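Cytolethal distending toxin subunit B (Escherichia coli, PDB 2F1N) nicks DNA as the endonuclease subunit of a tripartite toxin, very probably damaging host-cell DNA and thereby causing G2/M cell cycle arrest. Local coordinates at residues Met195-Thr198 with Val199-Arg203. Numbering follows the deposited sequence.
Sequences MNLT and VPVRR
Thr198 and Arg202 are joined by a backbone hydrogen bond at the start of the short helix 199-203: Arg202 N donates to Thr198 O over 2.9 Å. The next backbone bond, Arg203 N to Val199 O at 3.1 Å, continues the helix. Around the carbonyl of Thr198 the aliphatic part of Arg202 closes in, its CG 3.2 Å from Thr198 O. That places the start of the arginine chain against the loop, with CG also 3.6 Å from Leu197 CB; a bend at chi3 (42°) then turns the chain, and the guanidinium end makes a long, weak ion pair with Glu194.

Thr198 holds the N-cap position. With chi1 at 56°, its OG1 is turned in over the backbone and toward the first turn, where it lies 3.4 Å from Val201 CG2 in a van der Waals contact. Pro200, whose nitrogen has no hydrogen to give, fits in the first turn and lays CD 3.7 Å from Thr198 CB. The whole of 195-203 belongs to the curated nuclear localization signal and lies at the periphery of the DNase I-like fold, against helix 156-168, where Glu161 accepts a hydrogen bond from Thr198 N.

Apolar contact joins the two buried side chains, Leu197 and Val201. They cross at about a right angle, CD2 of Leu197 4.1 Å from CG1 of Val201, while Val160 meets Leu197 and Tyr164 meets Val201. The exposed Pro200 also touches Tyr164.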
ATOM      1  N   MET A 195      15.401   3.328 -12.972  1.00 15.60           N
ATOM      2  CA  MET A 195      16.041   3.390 -14.310  1.00 16.98           C
ATOM      3  C   MET A 195      15.133   2.953 -15.470  1.00 16.71           C
ATOM      4  O   MET A 195      15.448   3.187 -16.647  1.00 17.73           O
ATOM      5  CB  MET A 195      17.397   2.671 -14.351  1.00 18.15           C
ATOM      6  CG  MET A 195      17.316   1.178 -14.707  1.00 20.79           C
ATOM      7  SD  MET A 195      18.819   0.248 -14.317  1.00 23.54           S
ATOM      8  CE  MET A 195      19.623   0.086 -15.820  1.00 28.37           C
ATOM      9  N   ASN A 196      14.030   2.294 -15.121  1.00 15.72           N
ATOM     10  CA  ASN A 196      13.044   1.808 -16.061  1.00 15.70           C
ATOM     11  C   ASN A 196      11.743   2.623 -16.104  1.00 16.74           C
ATOM     12  O   ASN A 196      10.787   2.248 -16.766  1.00 17.30           O
ATOM     13  CB  ASN A 196      12.847   0.298 -15.842  1.00 15.52           C
ATOM     14  CG  ASN A 196      14.045  -0.477 -16.367  1.00 16.16           C
ATOM     15  OD1 ASN A 196      14.258  -0.471 -17.573  1.00 19.48           O
ATOM     16  ND2 ASN A 196      14.842  -1.100 -15.483  1.00 14.68           N
ATOM     17  N   LEU A 197      11.736   3.757 -15.419  1.00 17.75           N
ATOM     18  CA  LEU A 197      10.636   4.710 -15.538  1.00 18.22           C
ATOM     19  C   LEU A 197      10.887   5.701 -16.672  1.00 18.94           C
ATOM     20  O   LEU A 197      12.036   5.997 -16.986  1.00 18.63           O
ATOM     21  CB  LEU A 197      10.448   5.480 -14.226  1.00 17.16           C
ATOM     22  CG  LEU A 197      10.049   4.616 -13.043  1.00 16.73           C
ATOM     23  CD1 LEU A 197      10.200   5.406 -11.798  1.00 16.72           C
ATOM     24  CD2 LEU A 197       8.609   4.116 -13.221  1.00 16.18           C
ATOM     25  N   THR A 198       9.813   6.192 -17.297  1.00 19.78           N
ATOM     26  CA  THR A 198       9.968   7.266 -18.285  1.00 21.05           C
ATOM     27  C   THR A 198      10.518   8.541 -17.649  1.00 20.18           C
ATOM     28  O   THR A 198      10.407   8.775 -16.452  1.00 18.68           O
ATOM     29  CB  THR A 198       8.644   7.607 -19.009  1.00 20.97           C
ATOM     30  OG1 THR A 198       7.657   7.937 -18.022  1.00 22.94           O
ATOM     31  CG2 THR A 198       8.064   6.416 -19.719  1.00 21.09           C
ATOM     32  N   VAL A 199      11.110   9.403 -18.478  1.00 20.25           N
ATOM     33  CA  VAL A 199      11.648  10.662 -17.982  1.00 22.27           C
ATOM     34  C   VAL A 199      10.615  11.510 -17.203  1.00 20.34           C
ATOM     35  O   VAL A 199      10.906  11.975 -16.122  1.00 21.73           O
ATOM     36  CB  VAL A 199      12.197  11.525 -19.128  1.00 23.03           C
ATOM     37  CG1 VAL A 199      12.660  12.884 -18.572  1.00 24.83           C
ATOM     38  CG2 VAL A 199      13.285  10.763 -19.869  1.00 24.61           C
ATOM     39  N   PRO A 200       9.429  11.743 -17.739  1.00 21.31           N
ATOM     40  CA  PRO A 200       8.464  12.572 -16.988  1.00 19.70           C
ATOM     41  C   PRO A 200       8.065  11.925 -15.659  1.00 17.73           C
ATOM     42  O   PRO A 200       7.906  12.647 -14.690  1.00 18.24           O
ATOM     43  CB  PRO A 200       7.280  12.635 -17.923  1.00 21.60           C
ATOM     44  CG  PRO A 200       7.933  12.486 -19.253  1.00 23.43           C
ATOM     45  CD  PRO A 200       8.870  11.314 -19.037  1.00 20.92           C
ATOM     46  N   VAL A 201       7.966  10.594 -15.588  1.00 16.54           N
ATOM     47  CA  VAL A 201       7.568   9.971 -14.313  1.00 15.07           C
ATOM     48  C   VAL A 201       8.716  10.053 -13.303  1.00 16.45           C
ATOM     49  O   VAL A 201       8.499  10.333 -12.126  1.00 16.56           O
ATOM     50  CB  VAL A 201       7.078   8.510 -14.511  1.00 13.80           C
ATOM     51  CG1 VAL A 201       6.925   7.827 -13.165  1.00 15.90           C
ATOM     52  CG2 VAL A 201       5.771   8.515 -15.305  1.00 15.50           C
ATOM     53  N   ARG A 202       9.950   9.821 -13.765  1.00 17.67           N
ATOM     54  CA  ARG A 202      11.135  10.066 -12.927  1.00 19.18           C
ATOM     55  C   ARG A 202      11.206  11.465 -12.285  1.00 19.20           C
ATOM     56  O   ARG A 202      11.550  11.607 -11.104  1.00 19.55           O
ATOM     57  CB  ARG A 202      12.401   9.811 -13.736  1.00 20.13           C
ATOM     58  CG  ARG A 202      12.558   8.359 -14.112  1.00 24.28           C
ATOM     59  CD  ARG A 202      13.847   8.066 -14.838  1.00 31.48           C
ATOM     60  NE  ARG A 202      14.930   8.793 -14.203  1.00 37.41           N
ATOM     61  CZ  ARG A 202      16.099   9.011 -14.784  1.00 43.18           C
ATOM     62  NH1 ARG A 202      16.319   8.531 -16.010  1.00 44.05           N
ATOM     63  NH2 ARG A 202      17.043   9.700 -14.138  1.00 41.68           N
ATOM     64  N   ARG A 203      10.872  12.483 -13.065  1.00 20.12           N
ATOM     65  CA  ARG A 203      10.960  13.864 -12.630  1.00 21.40           C
ATOM     66  C   ARG A 203       9.781  14.219 -11.756  1.00 20.54           C
ATOM     67  O   ARG A 203       9.795  15.256 -11.075  1.00 21.60           O
ATOM     68  CB  ARG A 203      10.968  14.809 -13.843  1.00 22.82           C
ATOM     69  CG  ARG A 203      12.263  14.793 -14.705  1.00 26.79           C
ATOM     70  CD  ARG A 203      13.570  14.573 -13.928  1.00 35.08           C
ATOM     71  NE  ARG A 203      14.715  14.308 -14.810  1.00 42.20           N
ATOM     72  CZ  ARG A 203      15.582  13.309 -14.651  1.00 43.80           C
ATOM     73  NH1 ARG A 203      15.456  12.454 -13.634  1.00 43.62           N
ATOM     74  NH2 ARG A 203      16.576  13.162 -15.517  1.00 46.54           N
TER